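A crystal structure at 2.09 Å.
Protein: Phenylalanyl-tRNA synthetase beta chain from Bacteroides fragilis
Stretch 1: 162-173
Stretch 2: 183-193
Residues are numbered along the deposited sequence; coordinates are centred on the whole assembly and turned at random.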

# COMPACT_ATOMS: atom_id res chain seq x y z
N ASN B 162 12.76 -31.07 2.79
CA ASN B 162 13.27 -30.37 3.94
C ASN B 162 14.79 -30.34 3.93
O ASN B 162 15.42 -31.22 3.37
N LEU B 163 15.38 -29.31 4.53
CA LEU B 163 16.83 -29.16 4.50
C LEU B 163 17.30 -28.44 5.75
O LEU B 163 16.65 -27.51 6.24
N SER B 164 18.45 -28.89 6.24
CA SER B 164 19.18 -28.23 7.32
C SER B 164 20.65 -28.50 7.04
O SER B 164 21.03 -29.65 6.88
N ASP B 165 21.47 -27.46 6.95
CA ASP B 165 22.90 -27.65 6.63
C ASP B 165 23.74 -26.53 7.23
O ASP B 165 23.23 -25.77 8.04
N ASP B 166 25.01 -26.38 6.82
CA ASP B 166 25.85 -25.30 7.36
C ASP B 166 25.36 -23.88 7.05
O ASP B 166 25.78 -22.93 7.70
N ILE B 167 24.47 -23.73 6.08
CA ILE B 167 23.91 -22.40 5.79
C ILE B 167 22.56 -22.15 6.53
O ILE B 167 22.38 -21.07 7.14
N TYR B 168 21.65 -23.12 6.46
CA TYR B 168 20.31 -22.96 7.03
C TYR B 168 20.10 -23.79 8.28
O TYR B 168 20.42 -24.98 8.32
N SER B 169 19.50 -23.19 9.30
CA SER B 169 19.05 -24.00 10.46
C SER B 169 17.80 -24.77 10.03
O SER B 169 17.69 -25.96 10.31
N THR B 170 16.91 -24.08 9.32
CA THR B 170 15.65 -24.65 8.80
C THR B 170 15.45 -24.15 7.35
O THR B 170 15.56 -22.94 7.09
N ALA B 171 15.15 -25.07 6.43
CA ALA B 171 15.03 -24.71 5.03
C ALA B 171 14.14 -25.62 4.23
O ALA B 171 13.92 -26.76 4.61
N LEU B 172 13.69 -25.12 3.08
CA LEU B 172 12.97 -25.93 2.10
C LEU B 172 13.71 -25.92 0.78
O LEU B 172 14.29 -24.91 0.39
N THR B 173 13.69 -27.06 0.09
CA THR B 173 14.19 -27.12 -1.28
C THR B 173 13.01 -27.29 -2.22
O THR B 173 12.01 -27.94 -1.87
N ALA B 183 15.12 -24.04 -6.40
CA ALA B 183 15.19 -23.03 -5.36
C ALA B 183 15.50 -23.68 -4.02
O ALA B 183 15.21 -24.86 -3.79
N THR B 184 16.11 -22.89 -3.16
CA THR B 184 16.37 -23.27 -1.79
C THR B 184 16.12 -22.00 -0.95
O THR B 184 16.54 -20.91 -1.33
N PHE B 185 15.43 -22.13 0.18
CA PHE B 185 15.18 -20.94 0.99
C PHE B 185 14.91 -21.33 2.43
O PHE B 185 14.32 -22.36 2.68
N GLY B 186 15.34 -20.48 3.35
CA GLY B 186 15.18 -20.73 4.77
C GLY B 186 15.88 -19.74 5.68
O GLY B 186 16.24 -18.65 5.26
N VAL B 187 16.05 -20.15 6.94
CA VAL B 187 16.59 -19.31 8.00
C VAL B 187 18.08 -19.56 8.05
O VAL B 187 18.50 -20.71 8.16
N VAL B 188 18.87 -18.50 7.95
CA VAL B 188 20.32 -18.62 7.97
C VAL B 188 20.77 -19.00 9.38
O VAL B 188 20.23 -18.50 10.34
N THR B 189 21.75 -19.89 9.51
CA THR B 189 22.25 -20.30 10.83
C THR B 189 22.78 -19.11 11.65
O THR B 189 23.36 -18.17 11.12
N LYS B 190 22.53 -19.15 12.96
CA LYS B 190 23.07 -18.18 13.90
C LYS B 190 24.60 -18.03 13.82
O LYS B 190 25.12 -16.91 13.85
N LYS B 191 25.30 -19.16 13.73
CA LYS B 191 26.76 -19.16 13.61
C LYS B 191 27.17 -18.28 12.43
O LYS B 191 28.05 -17.44 12.53
N MSE B 192 26.48 -18.44 11.31
CA MSE B 192 26.80 -17.64 10.13
C MSE B 192 26.50 -16.15 10.23
O MSE B 192 27.25 -15.34 9.72
N LEU B 193 25.40 -15.79 10.88
CA LEU B 193 25.11 -14.38 11.12
C LEU B 193 26.24 -13.76 11.93
O LEU B 193 26.70 -12.65 11.65

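The strands 171-173 and 183-188 run antiparallel, and their pairing decides where each side chain goes. Leu172 and Phe185 form a hydrogen-bonded pair, Leu172 N to Phe185 O 2.9 Å and Phe185 N to Leu172 O 3.0 Å, so their side chains leave the same face of the sheet. Phe185 adopts chi1 p with chi2 91°, which tilts its ring toward the neighbouring strand; Leu172 (m, t) sets its CB over one ring face, 3.8 Å from Phe185 CZ, a CH-pi contact between a flat aromatic surface and an aliphatic carbon.

On the other face, Ala171 lies opposite Gly186. A CB on Gly186 would fall about 2.2 Å from Thr170 O and 3.3 Å from Tyr168 CD1, so the bare glycine leaves room for both backbone and ring. Tyr168, with chi1 m and chi2 -77°, starts away from the second stretch, yet its ring returns alongside it: CE1 lies 3.5 Å from Gly186 N and CE2 3.2 Å from Thr184 CG2. Thr184 (m) also offers that methyl to Leu163 CD1 at 3.9 Å, the β-branch giving a strand residue an apolar contact.

Asp165 holds the loop in shape. Its chi1 p places OD1 to accept from Ile167 N at 2.8 Å and Tyr168 N at 2.9 Å.

Beyond the strand, Thr189 (p) caps the helix, its OG1 accepting from Met192 N at 3.2 Å, while its CG2 rests 3.5 Å from Tyr168 C. One water bridges Thr189 OG1 (2.7 Å) and Asp166 O (2.8 Å). The selenomethionine Met192 points toward the loop, and its bent side chain brings CE to 4.1 Å from Ile167 CG1 (m, t). Ser169 (p) places OG 3.5 Å from Val187 CG1; a second water donates to Ser169 OG and Val188 O, each at 2.8 Å, linking groups that do not bond directly.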

# COMPACT_ATOMS: atom_id res chain seq x y z
CB ASN B 162 12.68 -30.94 5.24
CG ASN B 162 11.20 -30.66 5.36
OD1 ASN B 162 10.78 -29.86 6.18
ND2 ASN B 162 10.40 -31.27 4.49
CB LEU B 163 17.24 -28.36 3.25
CG LEU B 163 18.62 -28.45 2.57
CD1 LEU B 163 18.97 -27.07 2.04
CD2 LEU B 163 19.79 -28.97 3.41
CB SER B 164 18.80 -28.86 8.66
OG SER B 164 19.43 -28.18 9.72
CB ASP B 165 23.12 -27.76 5.11
CG ASP B 165 22.80 -26.47 4.36
OD1 ASP B 165 22.48 -25.43 5.00
OD2 ASP B 165 22.88 -26.51 3.12
CB ASP B 166 27.36 -25.46 7.05
CG ASP B 166 27.65 -26.25 5.77
OD1 ASP B 166 27.03 -26.06 4.69
OD2 ASP B 166 28.58 -27.06 5.85
CB ILE B 167 23.76 -22.18 4.25
CG1 ILE B 167 25.15 -22.00 3.64
CG2 ILE B 167 22.86 -20.98 3.95
CD1 ILE B 167 25.16 -22.08 2.15
CB TYR B 168 19.24 -23.39 6.05
CG TYR B 168 19.27 -22.71 4.69
CD1 TYR B 168 18.80 -21.40 4.51
CD2 TYR B 168 19.75 -23.38 3.57
CE1 TYR B 168 18.82 -20.79 3.25
CE2 TYR B 168 19.78 -22.79 2.32
CZ TYR B 168 19.29 -21.51 2.17
OH TYR B 168 19.34 -20.95 0.93
CB SER B 169 18.77 -23.13 11.68
OG SER B 169 18.16 -21.91 11.29
CB THR B 170 14.46 -24.21 9.67
OG1 THR B 170 14.73 -24.52 11.04
CG2 THR B 170 13.18 -24.92 9.25
CB ALA B 171 16.41 -24.67 4.38
CB LEU B 172 11.56 -25.39 1.88
CG LEU B 172 10.58 -25.53 3.05
CD1 LEU B 172 9.24 -24.87 2.75
CD2 LEU B 172 10.40 -27.00 3.43
CB THR B 173 15.15 -28.29 -1.51
OG1 THR B 173 14.46 -29.52 -1.22
CG2 THR B 173 16.35 -28.15 -0.60
CB ALA B 183 13.88 -22.24 -5.28
CB THR B 184 17.85 -23.69 -1.64
OG1 THR B 184 18.13 -24.86 -2.44
CG2 THR B 184 18.17 -23.98 -0.23
CB PHE B 185 14.01 -20.09 0.45
CG PHE B 185 12.70 -20.83 0.35
CD1 PHE B 185 11.80 -20.83 1.42
CD2 PHE B 185 12.36 -21.52 -0.80
CE1 PHE B 185 10.60 -21.50 1.34
CE2 PHE B 185 11.16 -22.20 -0.89
CZ PHE B 185 10.29 -22.19 0.18
CB VAL B 187 15.97 -19.71 9.37
CG1 VAL B 187 16.58 -18.93 10.52
CG2 VAL B 187 14.43 -19.53 9.33
CB VAL B 188 21.03 -17.30 7.50
CG1 VAL B 188 22.55 -17.33 7.70
CG2 VAL B 188 20.68 -17.00 6.06
CB THR B 189 23.37 -21.37 10.77
OG1 THR B 189 24.58 -20.79 10.28
CG2 THR B 189 22.98 -22.55 9.88
CB LYS B 190 22.66 -18.59 15.30
CG LYS B 190 21.64 -17.67 15.93
CD LYS B 190 20.30 -17.66 15.22
CE LYS B 190 19.21 -17.07 16.14
NZ LYS B 190 19.16 -17.72 17.49
CB LYS B 191 27.28 -20.61 13.49
CG LYS B 191 28.68 -20.78 12.88
CD LYS B 191 29.26 -22.16 13.24
CE LYS B 191 30.64 -22.36 12.64
NZ LYS B 191 31.20 -23.73 12.93
CB MSE B 192 26.10 -18.24 8.92
CG MSE B 192 26.89 -19.39 8.43
SE MSE B 192 27.97 -18.72 7.00
CE MSE B 192 26.36 -18.84 5.90
CB LEU B 193 23.78 -14.26 11.89
CG LEU B 193 22.58 -14.87 11.19
CD1 LEU B 193 21.35 -14.84 12.08
CD2 LEU B 193 22.35 -14.13 9.91
O HOH W 1 26.85 -22.31 10.25
O HOH W 2 19.17 -19.61 12.63